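Local coordinates for scarecrow-like protein 3 (Arabidopsis thaliana, PDB 6KPB), which probably acts as a transcription factor in plant development and binds zinc finger proteins of the IDD type such as JACKDAW, at residues Tyr371-Phe375 with Phe397-Ile401. Sequence-based numbering, arbitrary orientation.
Sequences YAALF and FGEEI
Tyr371 lays one face of its ring over Ile401 (m, t), whose CG1 sits 3.7 Å from the ring centroid and 8° off the normal, a CH-pi contact. Both segments are regular alpha-helix, with Phe375 N to Tyr371 O at 2.8 Å and Ile401 N to Phe397 O at 2.7 Å. They run antiparallel, their N-to-C directions at 173° and their axes 12.0 Å apart, bridged by large side chains. The register sets Tyr371 beside Phe397, CA atoms 7.5 Å apart. Tyr371, chi1 m, points toward the partner helix and reaches past Phe397, its CD1 3.9 Å from Phe397 CB, until its OH donates a hydrogen bond to Glu400 OE1 at 2.8 Å. Glu400 (m, t) holds OE1 near the plane of the ring. One turn on, Phe375 leaves its helix sideways but swings its ring inward, bringing CE1 to 3.6 Å from Phe397 CB. The three rings form an aromatic cluster, Phe397 (chi1 m, chi2 -32°) oblique to both others: planes at 61° and centroids 6.0 Å apart with Tyr371, 47° and 5.7 Å with Phe375. Leu374 closes it, CD1 over a face of the Phe397 ring, 4.1 Å from Phe397 CE1. This is a pairing of consecutive antiparallel helices, 360-381 and 387-406, in the GRAS domain. Ile96 and Phe100 of helix 92-109 pack against the pair, and Ala372 touches the bound JACKDAW peptide. Chemically, the seam is apolar and aromatic-rich with one polar link: the tyrosine ring stays in the core while its hydroxyl pairs with the Glu400 carboxylate at the partly exposed margin.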
loop_
_atom_site.group_PDB
_atom_site.type_symbol
_atom_site.label_atom_id
_atom_site.label_comp_id
_atom_site.label_asym_id
_atom_site.label_seq_id
_atom_site.Cartn_x
_atom_site.Cartn_y
_atom_site.Cartn_z
ATOM N N TYR A 371 -13.050 -20.213 -8.255
ATOM C CA TYR A 371 -11.677 -19.726 -8.219
ATOM C C TYR A 371 -10.659 -20.846 -8.063
ATOM O O TYR A 371 -9.483 -20.636 -8.377
ATOM C CB TYR A 371 -11.522 -18.690 -7.106
ATOM C CG TYR A 371 -12.245 -17.404 -7.427
ATOM C CD1 TYR A 371 -11.650 -16.430 -8.220
ATOM C CD2 TYR A 371 -13.536 -17.176 -6.972
ATOM C CE1 TYR A 371 -12.313 -15.259 -8.532
ATOM C CE2 TYR A 371 -14.207 -16.008 -7.278
ATOM C CZ TYR A 371 -13.591 -15.053 -8.059
ATOM O OH TYR A 371 -14.257 -13.889 -8.366
ATOM N N ALA A 372 -11.075 -22.026 -7.598
ATOM C CA ALA A 372 -10.186 -23.181 -7.665
ATOM C C ALA A 372 -9.859 -23.519 -9.111
ATOM O O ALA A 372 -8.725 -23.897 -9.430
ATOM C CB ALA A 372 -10.815 -24.385 -6.964
ATOM N N ALA A 373 -10.841 -23.380 -10.002
ATOM C CA ALA A 373 -10.595 -23.593 -11.423
ATOM C C ALA A 373 -9.692 -22.506 -11.992
ATOM O O ALA A 373 -8.728 -22.797 -12.708
ATOM C CB ALA A 373 -11.923 -23.649 -12.181
ATOM N N LEU A 374 -9.990 -21.240 -11.680
ATOM C CA LEU A 374 -9.174 -20.139 -12.188
ATOM C C LEU A 374 -7.743 -20.225 -11.673
ATOM O O LEU A 374 -6.789 -20.037 -12.435
ATOM C CB LEU A 374 -9.806 -18.801 -11.811
ATOM C CG LEU A 374 -11.033 -18.399 -12.631
ATOM C CD1 LEU A 374 -11.781 -17.262 -11.957
ATOM C CD2 LEU A 374 -10.615 -18.008 -14.042
ATOM N N PHE A 375 -7.571 -20.512 -10.380
ATOM C CA PHE A 375 -6.234 -20.732 -9.842
ATOM C C PHE A 375 -5.592 -21.996 -10.397
ATOM O O PHE A 375 -4.367 -22.135 -10.329
ATOM C CB PHE A 375 -6.281 -20.805 -8.315
ATOM C CG PHE A 375 -6.277 -19.462 -7.638
ATOM C CD1 PHE A 375 -7.323 -18.571 -7.822
ATOM C CD2 PHE A 375 -5.232 -19.095 -6.805
ATOM C CE1 PHE A 375 -7.322 -17.339 -7.195
ATOM C CE2 PHE A 375 -5.225 -17.865 -6.177
ATOM C CZ PHE A 375 -6.272 -16.986 -6.371
ATOM N N PHE A 397 -8.280 -11.723 -8.672
ATOM C CA PHE A 397 -9.104 -12.731 -8.013
ATOM C C PHE A 397 -9.196 -12.475 -6.515
ATOM O O PHE A 397 -10.258 -12.661 -5.911
ATOM C CB PHE A 397 -8.542 -14.127 -8.281
ATOM C CG PHE A 397 -8.373 -14.445 -9.740
ATOM C CD1 PHE A 397 -9.239 -13.918 -10.685
ATOM C CD2 PHE A 397 -7.344 -15.268 -10.166
ATOM C CE1 PHE A 397 -9.082 -14.209 -12.027
ATOM C CE2 PHE A 397 -7.181 -15.562 -11.505
ATOM C CZ PHE A 397 -8.053 -15.032 -12.436
ATOM N N GLY A 398 -8.093 -12.044 -5.899
ATOM C CA GLY A 398 -8.122 -11.753 -4.476
ATOM C C GLY A 398 -9.084 -10.634 -4.130
ATOM O O GLY A 398 -9.796 -10.703 -3.125
ATOM N N GLU A 399 -9.123 -9.588 -4.960
ATOM C CA GLU A 399 -10.055 -8.493 -4.714
ATOM C C GLU A 399 -11.497 -8.938 -4.916
ATOM O O GLU A 399 -12.385 -8.548 -4.150
ATOM C CB GLU A 399 -9.725 -7.308 -5.620
ATOM C CG GLU A 399 -8.550 -6.487 -5.131
ATOM C CD GLU A 399 -8.769 -5.955 -3.728
ATOM O OE1 GLU A 399 -9.882 -5.461 -3.445
ATOM O OE2 GLU A 399 -7.834 -6.044 -2.905
ATOM N N GLU A 400 -11.748 -9.755 -5.940
ATOM C CA GLU A 400 -13.097 -10.263 -6.159
ATOM C C GLU A 400 -13.517 -11.204 -5.038
ATOM O O GLU A 400 -14.642 -11.113 -4.534
ATOM C CB GLU A 400 -13.178 -10.958 -7.516
ATOM C CG GLU A 400 -12.877 -10.040 -8.693
ATOM C CD GLU A 400 -12.849 -10.776 -10.018
ATOM O OE1 GLU A 400 -12.979 -12.019 -10.013
ATOM O OE2 GLU A 400 -12.698 -10.112 -11.064
ATOM N N ILE A 401 -12.623 -12.108 -4.628
ATOM C CA ILE A 401 -12.921 -13.007 -3.514
ATOM C C ILE A 401 -13.210 -12.205 -2.252
ATOM O O ILE A 401 -14.193 -12.457 -1.544
ATOM C CB ILE A 401 -11.763 -13.998 -3.302
ATOM C CG1 ILE A 401 -11.718 -15.023 -4.437
ATOM C CG2 ILE A 401 -11.887 -14.691 -1.953
ATOM C CD1 ILE A 401 -10.455 -15.856 -4.454
#